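Long-range contact in glycerol-3-phosphate dehydrogenase [NAD(P)+] (Coxiella burnetii, PDB 3K96), which probably catalyses the NAD(P)H-dependent reduction of dihydroxyacetone phosphate to sn-glycerol 3-phosphate, the precursor for phospholipid synthesis: residues R242-F254 with V314-T328. Residues are numbered along the deposited sequence; the frame is centred on the assembly and turned at random.
Sequences RGLTEMGRLVSVF and VHALAQKHAIEMPLT
Glu246 and Met325 mark the close passage of helix 233-253 along the loop 321-325 that joins helix 307-320 to helix 326-336, their CA atoms 5.2 Å apart, with Gly243 facing Leu327 and Leu250 facing Ile323 on either side. The Glu246 carboxylate reaches the N-terminus of helix 326-336, and each oxygen offers its syn lone pair to a backbone N-H: OE2 takes Leu327 N at 2.8 Å, OE1 takes Thr328 N at 2.9 Å. OE1 also accepts the hydroxyl OG1 of Thr328, nearly along its own C-O axis. To get there the Glu246 CG sits between backbone N and carbonyl carbon (chi1 67°), and the chain then runs extended. One turn later Arg249 NH2 donates to the carbonyl O of Glu324 at 2.6 Å, tilted from both the carbonyl and the guanidinium plane. Arg242, by contrast, lays its guanidinium against apolar carbon: Leu327 CD1 lies over one face, toward the rim, and Pro326 CG approaches NH1 obliquely at 3.3 Å.

Further along, the contact turns greasy. Leu250 CD1 meets Ile323 CD1 at 3.6 Å, the two side chains crossing at about a right angle, while Val253 comes tip to tip with the same Ile323. Phe254 closes this end, its edge pointing at the face of His321 in a T-shaped pair with planes at 76° and its CZ resting on Leu317; helix 206-228 packs on Phe254 as well. Within the all-helical C-terminal domain, a buried carboxylate thus takes up the N-H groups of Leu327 and Thr328, the first two the helix has to offer, since Pro326 before them has none; there the helix dipole would be expected to favour its negative charge.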
ATOM      1  N   ARG A 242       7.174   6.997   0.028  1.00 29.98           N
ATOM      2  CA  ARG A 242       8.603   7.323   0.151  1.00 31.18           C
ATOM      3  C   ARG A 242       9.399   6.111   0.576  1.00 30.67           C
ATOM      4  O   ARG A 242      10.535   5.930   0.169  1.00 30.40           O
ATOM      5  CB  ARG A 242       8.863   8.439   1.152  1.00 31.60           C
ATOM      6  CG  ARG A 242       8.386   9.792   0.703  1.00 40.94           C
ATOM      7  CD  ARG A 242       9.214  10.855   1.396  1.00 51.82           C
ATOM      8  NE  ARG A 242      10.627  10.734   1.001  1.00 58.57           N
ATOM      9  CZ  ARG A 242      11.618  11.450   1.526  1.00 64.97           C
ATOM     10  NH1 ARG A 242      12.864  11.255   1.103  1.00 66.40           N
ATOM     11  NH2 ARG A 242      11.370  12.355   2.482  1.00 65.69           N
ATOM     12  N   GLY A 243       8.803   5.291   1.417  1.00 30.18           N
ATOM     13  CA  GLY A 243       9.449   4.089   1.862  1.00 31.24           C
ATOM     14  C   GLY A 243       9.817   3.184   0.708  1.00 31.49           C
ATOM     15  O   GLY A 243      10.929   2.686   0.641  1.00 31.43           O
ATOM     16  N   LEU A 244       8.873   2.972  -0.201  1.00 32.51           N
ATOM     17  CA  LEU A 244       9.108   2.101  -1.344  1.00 32.98           C
ATOM     18  C   LEU A 244      10.258   2.670  -2.193  1.00 33.39           C
ATOM     19  O   LEU A 244      11.070   1.917  -2.735  1.00 33.40           O
ATOM     20  CB  LEU A 244       7.833   1.902  -2.180  1.00 32.35           C
ATOM     21  CG  LEU A 244       7.884   0.675  -3.096  1.00 34.28           C
ATOM     22  CD1 LEU A 244       7.819  -0.599  -2.217  1.00 32.39           C
ATOM     23  CD2 LEU A 244       6.776   0.632  -4.137  1.00 33.92           C
ATOM     24  N   THR A 245      10.344   3.997  -2.302  1.00 33.61           N
ATOM     25  CA  THR A 245      11.449   4.615  -3.059  1.00 33.12           C
ATOM     26  C   THR A 245      12.832   4.249  -2.498  1.00 33.42           C
ATOM     27  O   THR A 245      13.747   3.907  -3.263  1.00 32.89           O
ATOM     28  CB  THR A 245      11.290   6.159  -3.126  1.00 34.00           C
ATOM     29  OG1 THR A 245      10.055   6.473  -3.788  1.00 34.64           O
ATOM     30  CG2 THR A 245      12.453   6.807  -3.881  1.00 32.79           C
ATOM     31  N   GLU A 246      13.025   4.312  -1.175  1.00 33.47           N
ATOM     32  CA  GLU A 246      14.358   3.945  -0.647  1.00 32.62           C
ATOM     33  C   GLU A 246      14.577   2.444  -0.662  1.00 32.28           C
ATOM     34  O   GLU A 246      15.719   1.981  -0.799  1.00 32.32           O
ATOM     35  CB  GLU A 246      14.683   4.581   0.721  1.00 32.91           C
ATOM     36  CG  GLU A 246      13.894   4.149   1.894  1.00 32.91           C
ATOM     37  CD  GLU A 246      14.147   5.066   3.103  1.00 34.59           C
ATOM     38  OE1 GLU A 246      14.680   4.587   4.124  1.00 30.70           O
ATOM     39  OE2 GLU A 246      13.836   6.281   3.011  1.00 33.79           O
ATOM     40  N   MET A 247      13.494   1.686  -0.522  1.00 31.79           N
ATOM     41  CA  MET A 247      13.582   0.236  -0.614  1.00 32.83           C
ATOM     42  C   MET A 247      14.092  -0.064  -2.053  1.00 32.51           C
ATOM     43  O   MET A 247      14.996  -0.857  -2.242  1.00 30.30           O
ATOM     44  CB  MET A 247      12.215  -0.412  -0.363  1.00 32.36           C
ATOM     45  CG  MET A 247      12.198  -1.944  -0.397  1.00 31.83           C
ATOM     46  SD  MET A 247      10.523  -2.637  -0.229  1.00 33.32           S
ATOM     47  CE  MET A 247      10.174  -2.251   1.481  1.00 26.65           C
ATOM     48  N   GLY A 248      13.543   0.633  -3.044  1.00 33.60           N
ATOM     49  CA  GLY A 248      13.933   0.425  -4.445  1.00 34.51           C
ATOM     50  C   GLY A 248      15.391   0.770  -4.713  1.00 36.10           C
ATOM     51  O   GLY A 248      16.079   0.079  -5.486  1.00 36.11           O
ATOM     52  N   ARG A 249      15.873   1.828  -4.060  1.00 36.07           N
ATOM     53  CA  ARG A 249      17.261   2.257  -4.211  1.00 36.17           C
ATOM     54  C   ARG A 249      18.225   1.177  -3.695  1.00 35.39           C
ATOM     55  O   ARG A 249      19.222   0.842  -4.340  1.00 34.54           O
ATOM     56  CB  ARG A 249      17.488   3.583  -3.477  1.00 36.81           C
ATOM     57  CG  ARG A 249      18.836   4.194  -3.766  1.00 40.53           C
ATOM     58  CD  ARG A 249      18.985   5.643  -3.217  1.00 44.84           C
ATOM     59  NE  ARG A 249      17.980   6.550  -3.766  1.00 43.78           N
ATOM     60  CZ  ARG A 249      16.955   7.064  -3.095  1.00 44.99           C
ATOM     61  NH1 ARG A 249      16.110   7.868  -3.725  1.00 47.42           N
ATOM     62  NH2 ARG A 249      16.780   6.813  -1.801  1.00 45.74           N
ATOM     63  N   LEU A 250      17.926   0.648  -2.524  1.00 33.60           N
ATOM     64  CA  LEU A 250      18.721  -0.397  -1.945  1.00 32.98           C
ATOM     65  C   LEU A 250      18.714  -1.645  -2.849  1.00 33.56           C
ATOM     66  O   LEU A 250      19.766  -2.227  -3.143  1.00 32.94           O
ATOM     67  CB  LEU A 250      18.177  -0.748  -0.573  1.00 33.19           C
ATOM     68  CG  LEU A 250      18.956  -1.829   0.183  1.00 34.10           C
ATOM     69  CD1 LEU A 250      20.373  -1.356   0.434  1.00 32.08           C
ATOM     70  CD2 LEU A 250      18.255  -2.195   1.496  1.00 30.18           C
ATOM     71  N   VAL A 251      17.527  -2.038  -3.288  1.00 33.30           N
ATOM     72  CA  VAL A 251      17.370  -3.168  -4.167  1.00 34.22           C
ATOM     73  C   VAL A 251      18.188  -2.932  -5.446  1.00 36.87           C
ATOM     74  O   VAL A 251      18.980  -3.798  -5.878  1.00 33.99           O
ATOM     75  CB  VAL A 251      15.875  -3.370  -4.520  1.00 34.83           C
ATOM     76  CG1 VAL A 251      15.699  -4.329  -5.708  1.00 31.20           C
ATOM     77  CG2 VAL A 251      15.117  -3.848  -3.295  1.00 34.01           C
ATOM     78  N   SER A 252      18.048  -1.734  -6.012  1.00 38.02           N
ATOM     79  CA  SER A 252      18.726  -1.408  -7.260  1.00 40.31           C
ATOM     80  C   SER A 252      20.223  -1.502  -7.168  1.00 40.78           C
ATOM     81  O   SER A 252      20.861  -2.060  -8.059  1.00 41.61           O
ATOM     82  CB  SER A 252      18.337  -0.015  -7.758  1.00 41.27           C
ATOM     83  OG  SER A 252      18.880   0.175  -9.056  1.00 45.16           O
ATOM     84  N   VAL A 253      20.782  -0.964  -6.091  1.00 41.96           N
ATOM     85  CA  VAL A 253      22.218  -0.981  -5.854  1.00 42.01           C
ATOM     86  C   VAL A 253      22.798  -2.401  -5.708  1.00 43.30           C
ATOM     87  O   VAL A 253      23.986  -2.630  -6.007  1.00 43.08           O
ATOM     88  CB  VAL A 253      22.575  -0.155  -4.609  1.00 42.20           C
ATOM     89  CG1 VAL A 253      24.002  -0.434  -4.172  1.00 42.52           C
ATOM     90  CG2 VAL A 253      22.346   1.331  -4.876  1.00 41.80           C
ATOM     91  N   PHE A 254      21.998  -3.351  -5.226  1.00 42.00           N
ATOM     92  CA  PHE A 254      22.489  -4.732  -5.131  1.00 41.28           C
ATOM     93  C   PHE A 254      22.074  -5.626  -6.320  1.00 40.67           C
ATOM     94  O   PHE A 254      22.280  -6.836  -6.290  1.00 41.10           O
ATOM     95  CB  PHE A 254      22.096  -5.356  -3.799  1.00 41.23           C
ATOM     96  CG  PHE A 254      22.944  -4.896  -2.667  1.00 41.99           C
ATOM     97  CD1 PHE A 254      22.728  -3.665  -2.085  1.00 40.16           C
ATOM     98  CD2 PHE A 254      23.986  -5.687  -2.199  1.00 42.70           C
ATOM     99  CE1 PHE A 254      23.527  -3.223  -1.060  1.00 40.20           C
ATOM    100  CE2 PHE A 254      24.787  -5.257  -1.168  1.00 42.84           C
ATOM    101  CZ  PHE A 254      24.555  -4.014  -0.592  1.00 43.34           C
ATOM    102  N   VAL A 314      20.600  -2.244   8.459  1.00 26.24           N
ATOM    103  CA  VAL A 314      20.423  -1.594   7.183  1.00 26.89           C
ATOM    104  C   VAL A 314      21.103  -0.240   7.177  1.00 27.56           C
ATOM    105  O   VAL A 314      21.722   0.136   6.177  1.00 27.27           O
ATOM    106  CB  VAL A 314      18.931  -1.484   6.795  1.00 28.04           C
ATOM    107  CG1 VAL A 314      18.747  -0.598   5.580  1.00 26.34           C
ATOM    108  CG2 VAL A 314      18.370  -2.872   6.547  1.00 26.64           C
ATOM    109  N   HIS A 315      21.027   0.476   8.290  1.00 29.27           N
ATOM    110  CA  HIS A 315      21.688   1.791   8.390  1.00 30.89           C
ATOM    111  C   HIS A 315      23.188   1.612   8.152  1.00 32.14           C
ATOM    112  O   HIS A 315      23.784   2.354   7.381  1.00 32.46           O
ATOM    113  CB  HIS A 315      21.448   2.436   9.749  1.00 30.52           C
ATOM    114  CG  HIS A 315      22.063   3.800   9.891  1.00 31.23           C
ATOM    115  ND1 HIS A 315      23.216   4.029  10.611  1.00 34.12           N
ATOM    116  CD2 HIS A 315      21.681   5.000   9.407  1.00 33.83           C
ATOM    117  CE1 HIS A 315      23.517   5.316  10.564  1.00 35.14           C
ATOM    118  NE2 HIS A 315      22.601   5.927   9.834  1.00 33.11           N
ATOM    119  N   ALA A 316      23.788   0.607   8.785  1.00 32.53           N
ATOM    120  CA  ALA A 316      25.212   0.358   8.601  1.00 33.48           C
ATOM    121  C   ALA A 316      25.510   0.010   7.146  1.00 34.33           C
ATOM    122  O   ALA A 316      26.499   0.466   6.589  1.00 35.60           O
ATOM    123  CB  ALA A 316      25.712  -0.762   9.548  1.00 33.18           C
ATOM    124  N   LEU A 317      24.648  -0.787   6.523  1.00 34.75           N
ATOM    125  CA  LEU A 317      24.855  -1.178   5.136  1.00 34.61           C
ATOM    126  C   LEU A 317      24.713   0.033   4.213  1.00 35.47           C
ATOM    127  O   LEU A 317      25.514   0.218   3.302  1.00 34.56           O
ATOM    128  CB  LEU A 317      23.868  -2.268   4.718  1.00 33.99           C
ATOM    129  CG  LEU A 317      24.064  -2.816   3.318  1.00 34.01           C
ATOM    130  CD1 LEU A 317      25.332  -3.675   3.283  1.00 36.93           C
ATOM    131  CD2 LEU A 317      22.861  -3.624   2.876  1.00 34.67           C
ATOM    132  N   ALA A 318      23.698   0.850   4.446  1.00 36.13           N
ATOM    133  CA  ALA A 318      23.480   2.047   3.629  1.00 37.40           C
ATOM    134  C   ALA A 318      24.693   2.960   3.702  1.00 39.33           C
ATOM    135  O   ALA A 318      25.149   3.505   2.694  1.00 39.14           O
ATOM    136  CB  ALA A 318      22.231   2.783   4.079  1.00 36.53           C
ATOM    137  N   GLN A 319      25.237   3.133   4.894  1.00 42.07           N
ATOM    138  CA  GLN A 319      26.401   3.978   5.013  1.00 44.15           C
ATOM    139  C   GLN A 319      27.649   3.375   4.393  1.00 45.39           C
ATOM    140  O   GLN A 319      28.447   4.103   3.831  1.00 45.31           O
ATOM    141  CB  GLN A 319      26.651   4.366   6.446  1.00 44.96           C
ATOM    142  CG  GLN A 319      25.668   5.405   6.910  1.00 49.36           C
ATOM    143  CD  GLN A 319      26.183   6.162   8.101  1.00 55.91           C
ATOM    144  OE1 GLN A 319      26.880   5.605   8.963  1.00 61.24           O
ATOM    145  NE2 GLN A 319      25.858   7.444   8.160  1.00 56.15           N
ATOM    146  N   LYS A 320      27.814   2.053   4.466  1.00 45.71           N
ATOM    147  CA  LYS A 320      28.991   1.437   3.873  1.00 46.45           C
ATOM    148  C   LYS A 320      29.032   1.695   2.377  1.00 46.03           C
ATOM    149  O   LYS A 320      30.082   1.985   1.818  1.00 46.98           O
ATOM    150  CB  LYS A 320      29.013  -0.066   4.098  1.00 47.18           C
ATOM    151  CG  LYS A 320      30.304  -0.721   3.589  1.00 50.00           C
ATOM    152  CD  LYS A 320      30.215  -2.253   3.587  1.00 54.78           C
ATOM    153  CE  LYS A 320      29.976  -2.821   4.976  1.00 57.31           C
ATOM    154  NZ  LYS A 320      29.795  -4.303   4.944  1.00 60.37           N
ATOM    155  N   HIS A 321      27.877   1.619   1.736  1.00 45.35           N
ATOM    156  CA  HIS A 321      27.783   1.787   0.300  1.00 44.34           C
ATOM    157  C   HIS A 321      27.246   3.155  -0.146  1.00 43.70           C
ATOM    158  O   HIS A 321      26.843   3.325  -1.296  1.00 42.88           O
ATOM    159  CB  HIS A 321      26.900   0.673  -0.247  1.00 44.39           C
ATOM    160  CG  HIS A 321      27.417  -0.703   0.048  1.00 44.81           C
ATOM    161  ND1 HIS A 321      28.366  -1.323  -0.737  1.00 43.47           N
ATOM    162  CD2 HIS A 321      27.114  -1.579   1.033  1.00 44.18           C
ATOM    163  CE1 HIS A 321      28.625  -2.522  -0.248  1.00 47.00           C
ATOM    164  NE2 HIS A 321      27.878  -2.707   0.824  1.00 46.74           N
ATOM    165  N   ALA A 322      27.251   4.134   0.752  1.00 43.25           N
ATOM    166  CA  ALA A 322      26.738   5.482   0.425  1.00 42.96           C
ATOM    167  C   ALA A 322      25.346   5.444  -0.245  1.00 42.58           C
ATOM    168  O   ALA A 322      25.134   6.001  -1.321  1.00 42.96           O
ATOM    169  CB  ALA A 322      27.746   6.247  -0.457  1.00 42.87           C
ATOM    170  N   ILE A 323      24.398   4.783   0.402  1.00 41.51           N
ATOM    171  CA  ILE A 323      23.056   4.692  -0.122  1.00 40.75           C
ATOM    172  C   ILE A 323      22.156   5.595   0.682  1.00 40.06           C
ATOM    173  O   ILE A 323      22.092   5.491   1.895  1.00 39.55           O
ATOM    174  CB  ILE A 323      22.507   3.268  -0.024  1.00 41.04           C
ATOM    175  CG1 ILE A 323      23.456   2.286  -0.714  1.00 42.11           C
ATOM    176  CG2 ILE A 323      21.138   3.196  -0.647  1.00 38.38           C
ATOM    177  CD1 ILE A 323      22.988   0.848  -0.628  1.00 43.78           C
ATOM    178  N   GLU A 324      21.455   6.478  -0.006  1.00 39.71           N
ATOM    179  CA  GLU A 324      20.556   7.388   0.652  1.00 40.15           C
ATOM    180  C   GLU A 324      19.230   6.711   0.998  1.00 38.14           C
ATOM    181  O   GLU A 324      18.506   6.262   0.112  1.00 36.93           O
ATOM    182  CB  GLU A 324      20.250   8.588  -0.227  1.00 40.45           C
ATOM    183  CG  GLU A 324      19.393   9.603   0.548  1.00 47.38           C
ATOM    184  CD  GLU A 324      18.864  10.744  -0.299  1.00 53.87           C
ATOM    185  OE1 GLU A 324      19.038  10.707  -1.538  1.00 59.80           O
ATOM    186  OE2 GLU A 324      18.260  11.672   0.289  1.00 58.65           O
ATOM    187  N   MET A 325      18.912   6.669   2.287  1.00 35.82           N
ATOM    188  CA  MET A 325      17.678   6.062   2.766  1.00 34.92           C
ATOM    189  C   MET A 325      17.199   6.934   3.905  1.00 34.24           C
ATOM    190  O   MET A 325      17.498   6.655   5.062  1.00 31.48           O
ATOM    191  CB  MET A 325      17.947   4.626   3.258  1.00 35.18           C
ATOM    192  CG  MET A 325      18.637   3.760   2.227  1.00 34.97           C
ATOM    193  SD  MET A 325      18.668   2.028   2.736  1.00 35.93           S
ATOM    194  CE  MET A 325      16.897   1.679   2.695  1.00 28.27           C
ATOM    195  N   PRO A 326      16.464   8.012   3.571  1.00 34.54           N
ATOM    196  CA  PRO A 326      16.008   9.013   4.545  1.00 34.23           C
ATOM    197  C   PRO A 326      15.131   8.504   5.667  1.00 32.81           C
ATOM    198  O   PRO A 326      15.341   8.915   6.808  1.00 33.76           O
ATOM    199  CB  PRO A 326      15.248  10.061   3.698  1.00 35.25           C
ATOM    200  CG  PRO A 326      15.475   9.696   2.253  1.00 36.79           C
ATOM    201  CD  PRO A 326      16.142   8.360   2.173  1.00 34.74           C
ATOM    202  N   LEU A 327      14.140   7.661   5.376  1.00 30.58           N
ATOM    203  CA  LEU A 327      13.300   7.145   6.455  1.00 31.60           C
ATOM    204  C   LEU A 327      14.111   6.295   7.425  1.00 31.73           C
ATOM    205  O   LEU A 327      13.993   6.458   8.643  1.00 30.46           O
ATOM    206  CB  LEU A 327      12.058   6.382   5.975  1.00 31.23           C
ATOM    207  CG  LEU A 327      10.884   7.270   5.529  1.00 35.05           C
ATOM    208  CD1 LEU A 327      11.241   8.102   4.304  1.00 34.35           C
ATOM    209  CD2 LEU A 327       9.622   6.441   5.279  1.00 34.95           C
ATOM    210  N   THR A 328      14.938   5.407   6.886  1.00 30.85           N
ATOM    211  CA  THR A 328      15.760   4.517   7.715  1.00 31.36           C
ATOM    212  C   THR A 328      16.706   5.321   8.590  1.00 31.92           C
ATOM    213  O   THR A 328      16.892   5.007   9.750  1.00 31.29           O
ATOM    214  CB  THR A 328      16.581   3.570   6.835  1.00 30.19           C
ATOM    215  OG1 THR A 328      15.678   2.783   6.042  1.00 30.18           O
ATOM    216  CG2 THR A 328      17.483   2.693   7.689  1.00 29.11           C
TER